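Side-chain contacts in NAD(P)-dependent oxidoreductase (Pseudomonas putida, PDB 7A3W), which probably uses NADPH to reduce imines and to carry out conjugate reduction and reductive amination: residues A76-Q79 with D80-S83; Y181-Y184 with F185-A189; P213-S216 with D217-V220; A264-D267 with A268-Y272. All coordinates share one frame; numbering follows the deposited sequence. Where two conformers were deposited one is given.

Interaction 1 (A76-Q79 with D80-S83); sequences AVFQ and DVLS. With NDP (NADPH dihydro-nicotinamide-adenine-dinucleotide phosphate), chain F.
The Phe78 ring is met obliquely by Leu82 and Val81, one and almost one helical turn further on, while the adenine of the bound NADPH has one face covered by Val77. The four side chains belong to helix 75-83, the helix of the beta-alpha-beta unit formed with strands 67-70 and 95-98 of the Rossmann-type domain. Over the adenine, Val77 CB lies 3.7 Å from NDP C6A, and Val77 CG1 reaches NDP N6A at 3.5 Å, an apolar lid on the base.

Phe78 leaves the helix in a different direction, roughly at right angles to Val77. Its CG is anti to the backbone N (chi1 -177°), which swings the ring alongside the next turn, where Phe78 CZ touches Leu82 CD1 at a tight 3.4 Å. Leu82 CD2 also comes against the ring, 3.7 Å from Phe78 CE2; the leucine holds an unstaggered first torsion (chi1 -101°) in presenting both methyls. Val81 adds a looser contact, its CB 4.1 Å from Phe78 CD1. Met72, from a loop, and Ile110, of helix 104-116, pack on the same phenylalanine, which is buried. With an alanine here the ring contacts vanish, and Leu82 would probably be left facing a gap, its methyls free to turn.

Gln79 bends at its second torsion and touches Arg109, Ile110 and Arg113 of helix 104-116. Its carbonyl oxygen takes two donors: Gln79 O accepts the Ser83 N-H at 3.0 Å, and Ser83 OG adds a weak bond to Gln79 O at 3.3 Å.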
loop_
_atom_site.group_PDB
_atom_site.type_symbol
_atom_site.label_atom_id
_atom_site.label_comp_id
_atom_site.label_asym_id
_atom_site.label_seq_id
_atom_site.Cartn_x
_atom_site.Cartn_y
_atom_site.Cartn_z
ATOM N N ALA B 76 23.356 14.989 -6.115
ATOM C CA ALA B 76 23.930 16.341 -6.317
ATOM C C ALA B 76 25.165 16.549 -5.428
ATOM O O ALA B 76 26.208 17.010 -5.927
ATOM C CB ALA B 76 22.890 17.408 -6.070
ATOM N N VAL B 77 25.121 16.189 -4.149
ATOM C CA VAL B 77 26.313 16.436 -3.275
ATOM C C VAL B 77 27.456 15.495 -3.658
ATOM O O VAL B 77 28.612 15.878 -3.468
ATOM C CB VAL B 77 25.986 16.410 -1.767
ATOM C CG1 VAL B 77 24.870 17.397 -1.435
ATOM C CG2 VAL B 77 25.675 15.020 -1.241
ATOM N N PHE B 78 27.195 14.331 -4.256
ATOM C CA PHE B 78 28.298 13.476 -4.760
ATOM C C PHE B 78 28.931 14.127 -5.995
ATOM O O PHE B 78 30.147 14.041 -6.181
ATOM C CB PHE B 78 27.817 12.062 -5.054
ATOM C CG PHE B 78 28.940 11.174 -5.507
ATOM C CD1 PHE B 78 30.089 11.027 -4.737
ATOM C CD2 PHE B 78 28.882 10.530 -6.729
ATOM C CE1 PHE B 78 31.125 10.200 -5.159
ATOM C CE2 PHE B 78 29.928 9.725 -7.156
ATOM C CZ PHE B 78 31.054 9.574 -6.378
ATOM N N GLN B 79 28.140 14.828 -6.803
ATOM C CA GLN B 79 28.682 15.634 -7.925
ATOM C C GLN B 79 29.675 16.679 -7.376
ATOM O O GLN B 79 30.748 16.858 -7.967
ATOM C CB GLN B 79 27.532 16.242 -8.734
ATOM C CG GLN B 79 28.008 17.121 -9.881
ATOM C CD GLN B 79 28.563 16.340 -11.053
ATOM O OE1 GLN B 79 28.880 15.152 -10.952
ATOM N NE2 GLN B 79 28.680 17.007 -12.197
ATOM N N ASP B 80 29.357 17.331 -6.257
ATOM C CA ASP B 80 30.263 18.312 -5.588
ATOM C C ASP B 80 31.539 17.603 -5.102
ATOM O O ASP B 80 32.643 18.158 -5.252
ATOM C CB ASP B 80 29.560 19.011 -4.425
ATOM C CG ASP B 80 28.371 19.840 -4.870
ATOM O OD1 ASP B 80 28.338 20.237 -6.049
ATOM O OD2 ASP B 80 27.489 20.061 -4.040
ATOM N N VAL B 81 31.413 16.410 -4.529
ATOM C CA VAL B 81 32.593 15.595 -4.117
ATOM C C VAL B 81 33.477 15.322 -5.348
ATOM O O VAL B 81 34.687 15.548 -5.270
ATOM C CB VAL B 81 32.161 14.308 -3.402
ATOM C CG1 VAL B 81 33.321 13.328 -3.265
ATOM C CG2 VAL B 81 31.523 14.631 -2.053
ATOM N N LEU B 82 32.899 14.854 -6.455
ATOM C CA LEU B 82 33.638 14.619 -7.726
ATOM C C LEU B 82 34.367 15.907 -8.152
ATOM O O LEU B 82 35.550 15.816 -8.495
ATOM C CB LEU B 82 32.653 14.159 -8.807
ATOM C CG LEU B 82 32.604 12.655 -9.110
ATOM C CD1 LEU B 82 33.115 11.780 -7.976
ATOM C CD2 LEU B 82 31.198 12.231 -9.512
ATOM N N SER B 83 33.693 17.059 -8.105
ATOM C CA SER B 83 34.219 18.375 -8.554
ATOM C C SER B 83 35.460 18.794 -7.761
ATOM O O SER B 83 36.241 19.585 -8.302
ATOM C CB SER B 83 33.181 19.448 -8.472
ATOM O OG SER B 83 32.278 19.317 -9.546
HETATM P PA NDP F . 21.095 11.401 6.650
HETATM O O1A NDP F . 21.158 10.578 7.904
HETATM O O2A NDP F . 20.506 12.793 6.636
HETATM O O5B NDP F . 22.595 11.488 6.096
HETATM C C5B NDP F . 22.923 12.399 5.031
HETATM C C4B NDP F . 24.374 12.172 4.699
HETATM O O4B NDP F . 24.764 13.049 3.602
HETATM C C3B NDP F . 25.364 12.451 5.835
HETATM O O3B NDP F . 26.473 11.599 5.662
HETATM C C2B NDP F . 25.703 13.909 5.566
HETATM O O2B NDP F . 26.942 14.399 6.090
HETATM C C1B NDP F . 25.848 13.829 4.053
HETATM N N9A NDP F . 25.813 15.127 3.409
HETATM C C8A NDP F . 24.802 16.048 3.369
HETATM N N7A NDP F . 25.123 17.128 2.697
HETATM C C5A NDP F . 26.406 16.875 2.232
HETATM C C6A NDP F . 27.307 17.625 1.455
HETATM N N6A NDP F . 27.034 18.833 0.948
HETATM N N1A NDP F . 28.508 17.071 1.190
HETATM C C2A NDP F . 28.794 15.860 1.689
HETATM N N3A NDP F . 28.043 15.070 2.444
HETATM C C4A NDP F . 26.848 15.645 2.680
HETATM O O3 NDP F . 20.431 10.617 5.431
HETATM P PN NDP F . 20.247 9.021 5.287
HETATM O O1N NDP F . 18.962 8.716 5.960
HETATM O O2N NDP F . 21.477 8.308 5.766
HETATM O O5D NDP F . 20.012 8.899 3.723
HETATM C C5D NDP F . 21.084 8.875 2.757
HETATM C C4D NDP F . 20.501 8.534 1.410
HETATM O O4D NDP F . 19.942 7.192 1.434
HETATM C C3D NDP F . 19.376 9.461 0.913
HETATM O O3D NDP F . 19.601 9.789 -0.451
HETATM C C2D NDP F . 18.126 8.643 1.176
HETATM O O2D NDP F . 17.058 9.036 0.324
HETATM C C1D NDP F . 18.621 7.210 0.971
HETATM N N1N NDP F . 17.860 6.186 1.750
HETATM C C2N NDP F . 17.733 6.234 3.121
HETATM C C3N NDP F . 16.887 5.380 3.801
HETATM C C7N NDP F . 16.720 5.408 5.283
HETATM O O7N NDP F . 15.845 4.693 5.771
HETATM N N7N NDP F . 17.508 6.138 6.055
HETATM C C4N NDP F . 16.163 4.334 3.047
HETATM C C5N NDP F . 16.387 4.350 1.623
HETATM C C6N NDP F . 17.268 5.151 1.060
HETATM P P2B NDP F . 26.910 14.937 7.615
HETATM O O1X NDP F . 25.717 15.889 7.664
HETATM O O2X NDP F . 26.872 13.752 8.554
HETATM O O3X NDP F . 28.241 15.658 7.632
#

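Interaction 2 (Y181-Y184 with F185-A189); sequences YAFY and FGAFA
Tyr184 and Phe185 meet as a T-shaped pair, with planes at 85° and ring centroids 4.8 Å apart. The tyrosine supplies the edge: Tyr184 CD2 stands over the centre of the Phe185 ring, and Tyr184 CE2 approaches Phe185 CE1 at 3.4 Å. Different first torsions allow this between sequence neighbours, Tyr184 CG being anti to the backbone N (chi1 -178°) and Phe185 CG anti to the carbonyl carbon. Tyr181, one turn earlier, runs beside Phe185 and points the same way. Their planes are only 13° apart, yet neither ring covers the other; they touch rim to rim, Tyr181 CD1 to Phe185 CE2 at 3.5 Å.

This aromatic cluster sits on the long helix 173-200, buried where the C-terminal domain meets the cofactor and the second subunit. Tyr181 belongs to the NADPH pocket, and its OH is hydrogen-bonded to Ile126 O. Tyr269 of the second subunit stacks on Phe185, and His245 of that subunit also meets the ring. Replacing Phe185 with an alanine would probably leave the edge of Tyr184 and the stacked tyrosine without the ring they pack on, opening a gap in the cluster. In the backbone, the Phe185 N-H bonds to Tyr181 O at 3.0 Å.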
loop_
_atom_site.group_PDB
_atom_site.type_symbol
_atom_site.label_atom_id
_atom_site.label_comp_id
_atom_site.label_asym_id
_atom_site.label_seq_id
_atom_site.Cartn_x
_atom_site.Cartn_y
_atom_site.Cartn_z
ATOM N N TYR B 181 8.881 4.030 -4.687
ATOM C CA TYR B 181 8.738 4.869 -3.479
ATOM C C TYR B 181 7.532 5.795 -3.615
ATOM O O TYR B 181 6.946 6.109 -2.589
ATOM C CB TYR B 181 10.055 5.570 -3.154
ATOM C CG TYR B 181 10.939 4.724 -2.268
ATOM C CD1 TYR B 181 10.512 4.395 -0.996
ATOM C CD2 TYR B 181 12.208 4.318 -2.664
ATOM C CE1 TYR B 181 11.294 3.597 -0.168
ATOM C CE2 TYR B 181 13.031 3.591 -1.817
ATOM C CZ TYR B 181 12.575 3.242 -0.553
ATOM O OH TYR B 181 13.356 2.537 0.327
ATOM N N ALA B 182 7.124 6.142 -4.836
ATOM C CA ALA B 182 5.852 6.872 -5.023
ATOM C C ALA B 182 4.709 5.989 -4.502
ATOM O O ALA B 182 3.881 6.456 -3.717
ATOM C CB ALA B 182 5.669 7.256 -6.458
ATOM N N PHE B 183 4.731 4.705 -4.864
ATOM C CA PHE B 183 3.773 3.697 -4.389
ATOM C C PHE B 183 3.890 3.581 -2.869
ATOM O O PHE B 183 2.901 3.696 -2.156
ATOM C CB PHE B 183 4.051 2.376 -5.107
ATOM C CG PHE B 183 3.397 1.164 -4.500
ATOM C CD1 PHE B 183 2.111 1.225 -3.987
ATOM C CD2 PHE B 183 4.095 -0.029 -4.379
ATOM C CE1 PHE B 183 1.513 0.112 -3.407
ATOM C CE2 PHE B 183 3.495 -1.142 -3.819
ATOM C CZ PHE B 183 2.220 -1.070 -3.300
ATOM N N TYR B 184 5.097 3.317 -2.371
ATOM C CA TYR B 184 5.304 3.014 -0.931
ATOM C C TYR B 184 4.787 4.146 -0.047
ATOM O O TYR B 184 3.989 3.871 0.866
ATOM C CB TYR B 184 6.758 2.743 -0.571
ATOM C CG TYR B 184 6.890 2.403 0.889
ATOM C CD1 TYR B 184 6.780 1.101 1.322
ATOM C CD2 TYR B 184 7.129 3.389 1.833
ATOM C CE1 TYR B 184 6.907 0.777 2.661
ATOM C CE2 TYR B 184 7.264 3.083 3.181
ATOM C CZ TYR B 184 7.171 1.761 3.591
ATOM O OH TYR B 184 7.235 1.407 4.905
ATOM N N PHE B 185 5.168 5.397 -0.321
ATOM C CA PHE B 185 4.843 6.503 0.610
ATOM C C PHE B 185 3.405 6.987 0.391
ATOM O O PHE B 185 2.749 7.379 1.401
ATOM C CB PHE B 185 5.908 7.594 0.596
ATOM C CG PHE B 185 7.099 7.180 1.412
ATOM C CD1 PHE B 185 6.959 6.853 2.759
ATOM C CD2 PHE B 185 8.338 7.025 0.816
ATOM C CE1 PHE B 185 8.033 6.400 3.502
ATOM C CE2 PHE B 185 9.415 6.564 1.565
ATOM C CZ PHE B 185 9.262 6.251 2.901
ATOM N N GLY B 186 2.891 6.936 -0.835
ATOM C CA GLY B 186 1.452 7.161 -1.054
ATOM C C GLY B 186 0.622 6.165 -0.263
ATOM O O GLY B 186 -0.374 6.566 0.359
ATOM N N ALA B 187 1.047 4.894 -0.248
ATOM C CA ALA B 187 0.369 3.816 0.488
ATOM C C ALA B 187 0.525 4.007 2.001
ATOM O O ALA B 187 -0.421 3.721 2.735
ATOM C CB ALA B 187 0.896 2.476 0.031
ATOM N N PHE B 188 1.684 4.453 2.454
ATOM C CA PHE B 188 1.956 4.650 3.890
ATOM C C PHE B 188 1.093 5.813 4.382
ATOM O O PHE B 188 0.500 5.694 5.461
ATOM C CB PHE B 188 3.436 4.892 4.175
ATOM C CG PHE B 188 3.744 4.970 5.649
ATOM C CD1 PHE B 188 3.738 3.824 6.439
ATOM C CD2 PHE B 188 4.040 6.185 6.242
ATOM C CE1 PHE B 188 4.028 3.905 7.788
ATOM C CE2 PHE B 188 4.299 6.263 7.608
ATOM C CZ PHE B 188 4.319 5.119 8.366
ATOM N N ALA B 189 0.974 6.877 3.590
ATOM C CA ALA B 189 0.105 8.011 3.959
ATOM C C ALA B 189 -1.356 7.525 4.037
ATOM O O ALA B 189 -2.092 7.934 4.979
ATOM C CB ALA B 189 0.266 9.136 2.997
#

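Interaction 3 (P213-S216 with D217-V220); sequences PIMS and DMLV
Leu219 N donates to Met215 O at 2.8 Å, the shortest of four successive i to i+4 backbone bonds here; its N-H...O angle of 143° shows a bend. Two residues earlier, Asp217 N reaches Pro213 O at 2.9 Å and much straighter (165°). That carbonyl also has the aspartate side chain beside it: Asp217 CG is anti to its own carbonyl carbon (chi1 -69°), which folds the carboxylate back until CG is 3.1 Å from Pro213 O. The carboxylate oxygens and the carbonyl are all acceptors, so this approach adds no bond.

The segment lies in helix 205-232 of the C-terminal domain, and the helix is kinked at Pro213, where the N of Pro213 and that of Ile214 lack bonds to the preceding turn. One flank faces the second subunit: Met215 and Met218 both pack on its Tyr184, and Leu219 on its Ala187.

The two methionines run side by side in the same direction, although their chains differ in shape. Met215 is bent at its second and third torsions, whereas Met218 is extended beyond CG. Met215 CE comes to 4.0 Å from Met218 SD. On Val220, CG2 rests 3.4 Å from Ser216 O.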
loop_
_atom_site.group_PDB
_atom_site.type_symbol
_atom_site.label_atom_id
_atom_site.label_comp_id
_atom_site.label_asym_id
_atom_site.label_seq_id
_atom_site.Cartn_x
_atom_site.Cartn_y
_atom_site.Cartn_z
ATOM N N PRO B 213 -3.360 -6.437 7.730
ATOM C CA PRO B 213 -3.053 -7.474 6.762
ATOM C C PRO B 213 -4.188 -7.898 5.836
ATOM O O PRO B 213 -3.925 -8.405 4.790
ATOM C CB PRO B 213 -2.660 -8.675 7.639
ATOM C CG PRO B 213 -2.083 -8.029 8.844
ATOM C CD PRO B 213 -2.921 -6.793 9.088
ATOM N N ILE B 214 -5.422 -7.765 6.291
ATOM C CA ILE B 214 -6.612 -8.032 5.444
ATOM C C ILE B 214 -6.427 -7.212 4.173
ATOM O O ILE B 214 -6.634 -7.746 3.079
ATOM C CB ILE B 214 -7.918 -7.695 6.179
ATOM C CG1 ILE B 214 -8.133 -8.621 7.380
ATOM C CG2 ILE B 214 -9.089 -7.754 5.218
ATOM C CD1 ILE B 214 -8.991 -8.018 8.449
ATOM N N MET B 215 -6.106 -5.935 4.334
ATOM C CA MET B 215 -6.047 -5.007 3.187
ATOM C C MET B 215 -4.686 -5.112 2.474
ATOM O O MET B 215 -4.660 -4.928 1.290
ATOM C CB MET B 215 -6.336 -3.565 3.610
ATOM C CG MET B 215 -7.603 -3.446 4.417
ATOM S SD MET B 215 -9.055 -4.348 3.786
ATOM C CE MET B 215 -9.574 -3.268 2.447
ATOM N N SER B 216 -3.589 -5.421 3.173
ATOM C CA SER B 216 -2.261 -5.658 2.540
ATOM C C SER B 216 -2.373 -6.881 1.621
ATOM O O SER B 216 -1.912 -6.811 0.466
ATOM C CB SER B 216 -1.154 -5.853 3.557
ATOM O OG SER B 216 -0.814 -4.637 4.188
ATOM N N ASP B 217 -2.999 -7.951 2.108
ATOM C CA ASP B 217 -3.254 -9.169 1.294
ATOM C C ASP B 217 -4.148 -8.792 0.105
ATOM O O ASP B 217 -3.845 -9.179 -1.031
ATOM C CB ASP B 217 -3.934 -10.266 2.099
ATOM C CG ASP B 217 -3.039 -10.881 3.151
ATOM O OD1 ASP B 217 -1.820 -10.620 3.108
ATOM O OD2 ASP B 217 -3.596 -11.562 4.030
ATOM N N MET B 218 -5.226 -8.063 0.346
ATOM C CA MET B 218 -6.122 -7.645 -0.766
ATOM C C MET B 218 -5.318 -6.829 -1.785
ATOM O O MET B 218 -5.539 -7.027 -2.990
ATOM C CB MET B 218 -7.308 -6.818 -0.276
ATOM C CG MET B 218 -8.307 -6.425 -1.371
ATOM S SD MET B 218 -9.815 -5.841 -0.558
ATOM C CE MET B 218 -10.699 -5.037 -1.897
ATOM N N LEU B 219 -4.398 -5.974 -1.338
ATOM C CA LEU B 219 -3.626 -5.084 -2.240
ATOM C C LEU B 219 -2.613 -5.916 -3.040
ATOM O O LEU B 219 -2.445 -5.682 -4.241
ATOM C CB LEU B 219 -2.958 -3.976 -1.433
ATOM C CG LEU B 219 -2.169 -2.956 -2.261
ATOM C CD1 LEU B 219 -3.099 -2.190 -3.197
ATOM C CD2 LEU B 219 -1.439 -1.971 -1.355
ATOM N N VAL B 220 -1.946 -6.878 -2.412
ATOM C CA VAL B 220 -1.049 -7.805 -3.158
ATOM C C VAL B 220 -1.839 -8.403 -4.327
ATOM O O VAL B 220 -1.319 -8.395 -5.462
ATOM C CB VAL B 220 -0.419 -8.845 -2.209
ATOM C CG1 VAL B 220 0.131 -10.054 -2.933
ATOM C CG2 VAL B 220 0.666 -8.196 -1.359
#

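Interaction 4 (A264-D267 with A268-Y272); sequences ASTD and AYLSY
Four consecutive i to i+4 bonds carry the backbone from Ala264 to Ser271, and the one from Leu270 N to Thr266 O (2.9 Å, N-H...O 163°) runs nearly along the C=O axis. They form the first turns of helix 264-278 in the C-terminal domain, which packs against helix 242-258 and the second subunit.

Side chains touch sparingly across these turns. Thr266 CG2 and Leu270 CD1 are 4.2 Å apart, a loose apolar contact, and the leucine's CB also rests 3.5 Å from Thr266 O. The edge of the Tyr269 ring faces that same carbonyl oxygen, close to the ring plane. With its CG anti to the backbone N (chi1 164°), Tyr269 leaves the turn toward His245 and Gln249 of helix 242-258.

At the start of the helix Glu193 of the same chain takes two bonds, from Ser265 N to one carboxylate oxygen and from Thr266 OG1 to the other; these donors would favour its charged form. The N-H of Ala264 is bonded to Tyr272 OH of the second subunit, so the first turn is secured from both chains.

Ala268 meets the previous turn with its methyl, CB lying 3.5 Å from Ser265 O. Its own carbonyl has two donors: Tyr272 N at 3.2 Å and, closer, Ser271 OG. The serine hydroxyl sits between its backbone N and carbonyl carbon (chi1 77°), a position that turns OG back to Ala268 O at 2.6 Å.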
loop_
_atom_site.group_PDB
_atom_site.type_symbol
_atom_site.label_atom_id
_atom_site.label_comp_id
_atom_site.label_asym_id
_atom_site.label_seq_id
_atom_site.Cartn_x
_atom_site.Cartn_y
_atom_site.Cartn_z
ATOM N N ALA B 264 -6.530 13.707 2.424
ATOM C CA ALA B 264 -5.770 14.060 1.203
ATOM C C ALA B 264 -5.522 12.818 0.331
ATOM O O ALA B 264 -5.497 12.912 -0.914
ATOM C CB ALA B 264 -4.469 14.712 1.590
ATOM N N SER B 265 -5.248 11.680 0.946
ATOM C CA SER B 265 -4.988 10.448 0.178
ATOM C C SER B 265 -6.286 9.976 -0.499
ATOM O O SER B 265 -6.248 9.568 -1.646
ATOM C CB SER B 265 -4.398 9.388 1.062
ATOM O OG SER B 265 -4.036 8.287 0.260
ATOM N N THR B 266 -7.400 10.005 0.213
ATOM C CA THR B 266 -8.734 9.657 -0.324
ATOM C C THR B 266 -9.098 10.659 -1.434
ATOM O O THR B 266 -9.605 10.234 -2.482
ATOM C CB THR B 266 -9.743 9.605 0.821
ATOM O OG1 THR B 266 -9.319 8.553 1.701
ATOM C CG2 THR B 266 -11.161 9.385 0.339
ATOM N N ASP B 267 -8.807 11.938 -1.234
ATOM C CA ASP B 267 -9.076 12.965 -2.276
ATOM C C ASP B 267 -8.310 12.618 -3.558
ATOM O O ASP B 267 -8.884 12.749 -4.676
ATOM C CB ASP B 267 -8.683 14.362 -1.817
ATOM C CG ASP B 267 -9.571 14.921 -0.729
ATOM O OD1 ASP B 267 -10.675 14.405 -0.531
ATOM O OD2 ASP B 267 -9.142 15.886 -0.102
ATOM N N ALA B 268 -7.064 12.169 -3.426
ATOM C CA ALA B 268 -6.212 11.804 -4.582
ATOM C C ALA B 268 -6.842 10.631 -5.341
ATOM O O ALA B 268 -7.010 10.708 -6.565
ATOM C CB ALA B 268 -4.806 11.511 -4.111
ATOM N N TYR B 269 -7.189 9.556 -4.650
ATOM C CA TYR B 269 -7.811 8.377 -5.295
ATOM C C TYR B 269 -9.122 8.789 -5.973
ATOM O O TYR B 269 -9.366 8.393 -7.113
ATOM C CB TYR B 269 -8.038 7.282 -4.260
ATOM C CG TYR B 269 -8.984 6.202 -4.702
ATOM C CD1 TYR B 269 -8.612 5.218 -5.613
ATOM C CD2 TYR B 269 -10.264 6.162 -4.193
ATOM C CE1 TYR B 269 -9.495 4.223 -5.988
ATOM C CE2 TYR B 269 -11.157 5.179 -4.555
ATOM C CZ TYR B 269 -10.763 4.188 -5.430
ATOM O OH TYR B 269 -11.673 3.230 -5.764
ATOM N N LEU B 270 -9.949 9.594 -5.307
ATOM C CA LEU B 270 -11.258 9.996 -5.897
ATOM C C LEU B 270 -11.012 10.818 -7.164
ATOM O O LEU B 270 -11.784 10.633 -8.126
ATOM C CB LEU B 270 -12.100 10.756 -4.872
ATOM C CG LEU B 270 -12.961 9.873 -3.977
ATOM C CD1 LEU B 270 -13.597 10.701 -2.869
ATOM C CD2 LEU B 270 -14.020 9.138 -4.789
ATOM N N SER B 271 -9.983 11.664 -7.181
ATOM C CA SER B 271 -9.644 12.481 -8.374
ATOM C C SER B 271 -9.299 11.552 -9.539
ATOM O O SER B 271 -9.686 11.848 -10.675
ATOM C CB SER B 271 -8.538 13.484 -8.092
ATOM O OG SER B 271 -7.260 12.863 -8.067
ATOM N N TYR B 272 -8.613 10.435 -9.292
ATOM C CA TYR B 272 -8.236 9.489 -10.361
ATOM C C TYR B 272 -9.493 8.752 -10.841
ATOM O O TYR B 272 -9.665 8.548 -12.060
ATOM C CB TYR B 272 -7.147 8.542 -9.877
ATOM C CG TYR B 272 -5.840 9.217 -9.544
ATOM C CD1 TYR B 272 -5.545 10.487 -10.007
ATOM C CD2 TYR B 272 -4.861 8.549 -8.819
ATOM C CE1 TYR B 272 -4.333 11.092 -9.735
ATOM C CE2 TYR B 272 -3.634 9.139 -8.549
ATOM C CZ TYR B 272 -3.373 10.423 -9.006
ATOM O OH TYR B 272 -2.185 11.058 -8.764
#

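In the fold
From the N terminus the contacts come strictly in series. Each lies within one helix between adjoining segments, so none closes a long loop and none nests in or crosses another. Interaction 1 stands apart on helix 75-83 of the Rossmann-type domain, its centre 29 Å from that of interaction 2. The other three belong to the C-terminal domain. Interaction 2, on helix 173-200, touches the other two: Phe183 CE1 packs on Leu219 CD2 of interaction 3 at 4.2 Å, and Gly186 O lies 4.0 Å from Ser265 OG of interaction 4. Interactions 3 and 4 do not meet, remaining about 9 Å apart at their nearest atoms, but all three reach the second subunit.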